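Local coordinates for protein esterase (Xanthomonas oryzae pv. oryzae, PDB 3H2G) that hydrolyses ester bonds as a cell wall-degrading esterase of a rice pathogen, in which it contributes to virulence, at residues Q116-V121 and L392-R397; K169-G174 and L199-P204. One frame throughout, in Å; residues are numbered along the deposited sequence.

Overall arrangement
Following the chain from the N terminus, residues 116-121 lead from the end of helix 108-114 into strand 119-123. Strands 169-175 and 198-205 come next, and interaction 2 pairs them side by side, closing a short loop that holds helix 177-192. Interaction 1 closes the longer loop, where the C-terminal helix 376-396 returns to the start of strand 119-123, and this loop contains interaction 2 entirely. The two contacts, with centres about 8 Å apart, meet where Leu393 O packs on Met171 CE. Together they tie the final helix to the parallel part of the central sheet.

Interaction 1: residues Q116-V121 and L392-R397; sequences QGYVVV and LLDKQR
Tyr118 points its hydroxyl at the C-terminal part of helix 376-396, where Tyr118 OH donates a 2.6 Å hydrogen bond to Asp394 OD1. The oxygen sits at the edge of the ring, in its plane; the carboxylate plane is turned 29° from that of the ring, and the hydroxyl meets OD1 on the anti side, somewhat out of the carboxylate plane. Chi1 of -70° sets the ring carbon CG anti to the carbonyl carbon. The ring reaches from the loop just before strand 119-123 to the helix. Leu393 adds an apolar touch, its CB 3.9 Å from Tyr118 CZ.

Arg397 crosses the tyrosine at about a right angle, with guanidinium and ring planes only 8° apart, and lays its methylene CD 3.4 Å from Tyr118 OH. Its NE turns back to Asp394 O at 3.1 Å, a bond within the same segment that helps fix the guanidinium. Asp394 OD1 lies over one face of that group, 3.7 Å from Arg397 NH1, a long pairing of charges alone. A water joins Arg397 NH1 (3.0 Å) to Gln116 O, while the amide nitrogen NE2 of Gln116 is held by Gln39 O.

Gly117, at positive phi, is the C-prime residue of the Schellman motif ending helix 108-114. The whole is a helix-to-sheet contact of an alpha/beta-hydrolase-type fold, with the C-terminal helix packed on the central sheet.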
loop_
_atom_site.group_PDB
_atom_site.type_symbol
_atom_site.label_atom_id
_atom_site.label_comp_id
_atom_site.label_asym_id
_atom_site.label_seq_id
_atom_site.Cartn_x
_atom_site.Cartn_y
_atom_site.Cartn_z
ATOM N N GLN A 116 -5.041 -20.215 0.208
ATOM C CA GLN A 116 -5.387 -20.739 1.519
ATOM C C GLN A 116 -6.825 -20.417 1.922
ATOM O O GLN A 116 -7.209 -20.613 3.078
ATOM C CB GLN A 116 -4.418 -20.202 2.577
ATOM C CG GLN A 116 -2.990 -20.711 2.436
ATOM C CD GLN A 116 -2.897 -22.230 2.409
ATOM O OE1 GLN A 116 -3.663 -22.929 3.080
ATOM N NE2 GLN A 116 -1.941 -22.750 1.645
ATOM N N GLY A 117 -7.613 -19.908 0.980
ATOM C CA GLY A 117 -9.008 -19.616 1.275
ATOM C C GLY A 117 -9.383 -18.170 1.530
ATOM O O GLY A 117 -10.515 -17.885 1.914
ATOM N N TYR A 118 -8.443 -17.253 1.334
ATOM C CA TYR A 118 -8.729 -15.841 1.541
ATOM C C TYR A 118 -9.181 -15.172 0.248
ATOM O O TYR A 118 -8.516 -15.284 -0.777
ATOM C CB TYR A 118 -7.490 -15.096 2.053
ATOM C CG TYR A 118 -7.083 -15.431 3.468
ATOM C CD1 TYR A 118 -6.324 -16.566 3.749
ATOM C CD2 TYR A 118 -7.460 -14.607 4.529
ATOM C CE1 TYR A 118 -5.948 -16.873 5.054
ATOM C CE2 TYR A 118 -7.092 -14.906 5.840
ATOM C CZ TYR A 118 -6.337 -16.038 6.094
ATOM O OH TYR A 118 -5.973 -16.341 7.383
ATOM N N VAL A 119 -10.323 -14.492 0.288
ATOM C CA VAL A 119 -10.780 -13.761 -0.886
ATOM C C VAL A 119 -9.976 -12.468 -0.781
ATOM O O VAL A 119 -9.980 -11.816 0.264
ATOM C CB VAL A 119 -12.291 -13.449 -0.824
ATOM C CG1 VAL A 119 -12.687 -12.529 -1.976
ATOM C CG2 VAL A 119 -13.088 -14.741 -0.906
ATOM N N VAL A 120 -9.265 -12.111 -1.844
ATOM C CA VAL A 120 -8.438 -10.913 -1.813
ATOM C C VAL A 120 -8.923 -9.846 -2.781
ATOM O O VAL A 120 -9.123 -10.114 -3.962
ATOM C CB VAL A 120 -6.964 -11.252 -2.144
ATOM C CG1 VAL A 120 -6.098 -10.002 -2.008
ATOM C CG2 VAL A 120 -6.456 -12.345 -1.218
ATOM N N VAL A 121 -9.112 -8.636 -2.264
ATOM C CA VAL A 121 -9.562 -7.516 -3.078
ATOM C C VAL A 121 -8.604 -6.347 -2.912
ATOM O O VAL A 121 -8.290 -5.949 -1.792
ATOM C CB VAL A 121 -10.963 -7.029 -2.661
ATOM C CG1 VAL A 121 -11.408 -5.901 -3.591
ATOM C CG2 VAL A 121 -11.953 -8.178 -2.703
ATOM N N LEU A 392 -1.738 -13.944 12.909
ATOM C CA LEU A 392 -2.975 -13.209 13.170
ATOM C C LEU A 392 -4.171 -13.569 12.292
ATOM O O LEU A 392 -5.216 -13.955 12.802
ATOM C CB LEU A 392 -2.737 -11.699 13.060
ATOM C CG LEU A 392 -3.992 -10.827 13.244
ATOM C CD1 LEU A 392 -4.534 -10.992 14.661
ATOM C CD2 LEU A 392 -3.659 -9.367 12.971
ATOM N N LEU A 393 -4.020 -13.424 10.978
ATOM C CA LEU A 393 -5.119 -13.694 10.056
ATOM C C LEU A 393 -5.793 -15.053 10.244
ATOM O O LEU A 393 -7.014 -15.120 10.391
ATOM C CB LEU A 393 -4.644 -13.550 8.606
ATOM C CG LEU A 393 -3.923 -12.249 8.228
ATOM C CD1 LEU A 393 -3.690 -12.242 6.721
ATOM C CD2 LEU A 393 -4.738 -11.030 8.641
ATOM N N ASP A 394 -5.011 -16.129 10.242
ATOM C CA ASP A 394 -5.579 -17.467 10.406
ATOM C C ASP A 394 -6.379 -17.594 11.696
ATOM O O ASP A 394 -7.427 -18.237 11.726
ATOM C CB ASP A 394 -4.485 -18.544 10.415
ATOM C CG ASP A 394 -3.901 -18.812 9.040
ATOM O OD1 ASP A 394 -4.522 -18.431 8.022
ATOM O OD2 ASP A 394 -2.818 -19.428 8.981
ATOM N N LYS A 395 -5.886 -16.975 12.763
ATOM C CA LYS A 395 -6.549 -17.050 14.060
ATOM C C LYS A 395 -7.865 -16.279 14.146
ATOM O O LYS A 395 -8.695 -16.559 15.013
ATOM C CB LYS A 395 -5.582 -16.575 15.147
ATOM C CG LYS A 395 -4.292 -17.392 15.168
ATOM C CD LYS A 395 -3.359 -16.986 16.296
ATOM C CE LYS A 395 -2.093 -17.832 16.278
ATOM N NZ LYS A 395 -1.157 -17.462 17.375
ATOM N N GLN A 396 -8.069 -15.325 13.242
ATOM C CA GLN A 396 -9.289 -14.527 13.260
ATOM C C GLN A 396 -10.333 -14.961 12.234
ATOM O O GLN A 396 -11.419 -14.386 12.176
ATOM C CB GLN A 396 -8.949 -13.048 13.051
ATOM C CG GLN A 396 -8.052 -12.469 14.139
ATOM C CD GLN A 396 -8.706 -12.510 15.511
ATOM O OE1 GLN A 396 -9.666 -11.786 15.776
ATOM N NE2 GLN A 396 -8.196 -13.369 16.384
ATOM N N ARG A 397 -10.009 -15.967 11.428
ATOM C CA ARG A 397 -10.945 -16.462 10.419
ATOM C C ARG A 397 -12.247 -16.939 11.057
ATOM O O ARG A 397 -13.278 -17.010 10.389
ATOM C CB ARG A 397 -10.323 -17.614 9.624
ATOM C CG ARG A 397 -9.166 -17.207 8.734
ATOM C CD ARG A 397 -8.610 -18.406 7.983
ATOM N NE ARG A 397 -8.067 -19.411 8.892
ATOM C CZ ARG A 397 -7.457 -20.525 8.497
ATOM N NH1 ARG A 397 -7.310 -20.780 7.204
ATOM N NH2 ARG A 397 -6.993 -21.384 9.395
HETATM O O HOH W 1 -5.402 -22.656 5.080
HETATM O O HOH W 2 -9.308 -19.711 5.178
#

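Interaction 2: residues K169-G174 and L199-P204; sequences KVMLSG and LVASAP
Two neighbouring parallel strands of the central sheet meet here, the two strands of a beta-alpha-beta unit whose crossover is helix 177-192. Val170 O accepts from Val200 N at 2.8 Å. Further on, Leu172 uses both its backbone groups: its N donates to Ala201 O (3.0 Å) and its O accepts from Ala203 N (2.8 Å). Beyond this the pairing passes to a side chain. Ser173 OG, placed anti to the backbone N by a chi1 of -169°, gives a 2.7 Å hydrogen bond to Ala203 O, with OG 32° out of the carbonyl plane.

On the face carrying Val170, Leu172 and Leu199, the two leucines cross at about a right angle. Leu199 CD1 reaches Leu172 CG at 3.7 Å and also approaches Val170 CG1. Ser202, on this same face, sends its OG to Gln186 OE1 of the crossover helix. Met171 and Ala201 occupy the other face, where Met171 CG lies 3.8 Å from Val200 CG2 and 3.9 Å from Ala201 CB. Leu393 of helix 376-396 and Tyr118 also touch this methionine.

Strand 169-175 runs into a probable nucleophile elbow, begun by Gly174, where Ser176, with His377 and Asp336, is arranged as in a Ser-His-Asp triad.

Chemically, main-chain bonds and one serine hydroxyl hold the buried strands together, while apolar side chains meet on both faces. Val170 pairs with Leu199 but Leu172 with Ser202, so strand 198-205 carries one extra residue between the two pairs, a beta bulge at Val200, whose psi is -8°. Ala201 N, just after the bulge, is buried without a hydrogen-bond partner.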
loop_
_atom_site.group_PDB
_atom_site.type_symbol
_atom_site.label_atom_id
_atom_site.label_comp_id
_atom_site.label_asym_id
_atom_site.label_seq_id
_atom_site.Cartn_x
_atom_site.Cartn_y
_atom_site.Cartn_z
ATOM N N LYS A 169 -16.646 -12.043 7.813
ATOM C CA LYS A 169 -15.473 -11.483 8.470
ATOM C C LYS A 169 -14.614 -10.744 7.453
ATOM O O LYS A 169 -14.429 -11.206 6.325
ATOM C CB LYS A 169 -14.658 -12.590 9.143
ATOM C CG LYS A 169 -15.418 -13.320 10.246
ATOM C CD LYS A 169 -14.524 -14.300 10.981
ATOM C CE LYS A 169 -15.324 -15.158 11.959
ATOM N NZ LYS A 169 -16.009 -14.357 13.004
ATOM N N VAL A 170 -14.097 -9.590 7.861
ATOM C CA VAL A 170 -13.266 -8.771 6.991
ATOM C C VAL A 170 -11.894 -8.546 7.616
ATOM O O VAL A 170 -11.764 -8.414 8.831
ATOM C CB VAL A 170 -13.933 -7.402 6.730
ATOM C CG1 VAL A 170 -13.057 -6.545 5.825
ATOM C CG2 VAL A 170 -15.304 -7.614 6.111
ATOM N N MET A 171 -10.872 -8.508 6.772
ATOM C CA MET A 171 -9.511 -8.292 7.232
ATOM C C MET A 171 -8.826 -7.313 6.295
ATOM O O MET A 171 -9.299 -7.069 5.184
ATOM C CB MET A 171 -8.743 -9.611 7.251
ATOM C CG MET A 171 -9.329 -10.646 8.192
ATOM S SD MET A 171 -8.341 -12.143 8.176
ATOM C CE MET A 171 -9.520 -13.342 8.825
ATOM N N LEU A 172 -7.713 -6.755 6.751
ATOM C CA LEU A 172 -6.960 -5.800 5.956
ATOM C C LEU A 172 -5.465 -6.043 6.065
ATOM O O LEU A 172 -4.969 -6.475 7.103
ATOM C CB LEU A 172 -7.242 -4.370 6.433
ATOM C CG LEU A 172 -8.652 -3.806 6.268
ATOM C CD1 LEU A 172 -8.774 -2.498 7.042
ATOM C CD2 LEU A 172 -8.941 -3.595 4.786
ATOM N N SER A 173 -4.756 -5.757 4.981
ATOM C CA SER A 173 -3.306 -5.872 4.958
ATOM C C SER A 173 -2.809 -5.068 3.761
ATOM O O SER A 173 -3.604 -4.614 2.938
ATOM C CB SER A 173 -2.862 -7.332 4.847
ATOM O OG SER A 173 -1.463 -7.438 5.074
ATOM N N GLY A 174 -1.499 -4.883 3.680
ATOM C CA GLY A 174 -0.916 -4.125 2.590
ATOM C C GLY A 174 0.568 -3.983 2.852
ATOM O O GLY A 174 1.010 -4.075 3.999
ATOM N N LEU A 199 -14.674 -5.994 10.694
ATOM C CA LEU A 199 -13.220 -6.071 10.718
ATOM C C LEU A 199 -12.718 -6.880 11.912
ATOM O O LEU A 199 -12.945 -6.509 13.064
ATOM C CB LEU A 199 -12.658 -4.647 10.753
ATOM C CG LEU A 199 -11.178 -4.401 10.468
ATOM C CD1 LEU A 199 -10.797 -4.966 9.102
ATOM C CD2 LEU A 199 -10.922 -2.899 10.511
ATOM N N VAL A 200 -12.028 -7.985 11.636
ATOM C CA VAL A 200 -11.519 -8.844 12.701
ATOM C C VAL A 200 -9.996 -8.921 12.777
ATOM O O VAL A 200 -9.450 -9.477 13.728
ATOM C CB VAL A 200 -12.070 -10.280 12.569
ATOM C CG1 VAL A 200 -13.585 -10.267 12.697
ATOM C CG2 VAL A 200 -11.650 -10.883 11.236
ATOM N N ALA A 201 -9.312 -8.357 11.786
ATOM C CA ALA A 201 -7.855 -8.385 11.771
ATOM C C ALA A 201 -7.278 -7.393 10.772
ATOM O O ALA A 201 -7.817 -7.204 9.683
ATOM C CB ALA A 201 -7.361 -9.793 11.435
ATOM N N SER A 202 -6.172 -6.767 11.158
ATOM C CA SER A 202 -5.487 -5.808 10.302
ATOM C C SER A 202 -3.996 -6.083 10.442
ATOM O O SER A 202 -3.486 -6.184 11.558
ATOM C CB SER A 202 -5.788 -4.376 10.749
ATOM O OG SER A 202 -5.113 -3.441 9.924
ATOM N N ALA A 203 -3.301 -6.213 9.317
ATOM C CA ALA A 203 -1.866 -6.484 9.352
ATOM C C ALA A 203 -1.073 -5.626 8.369
ATOM O O ALA A 203 -0.628 -6.111 7.323
ATOM C CB ALA A 203 -1.604 -7.975 9.079
ATOM N N PRO A 204 -0.891 -4.333 8.686
ATOM C CA PRO A 204 -0.133 -3.432 7.806
ATOM C C PRO A 204 1.317 -3.908 7.755
ATOM O O PRO A 204 1.880 -4.297 8.782
ATOM C CB PRO A 204 -0.255 -2.075 8.502
ATOM C CG PRO A 204 -1.541 -2.190 9.271
ATOM C CD PRO A 204 -1.476 -3.592 9.817
#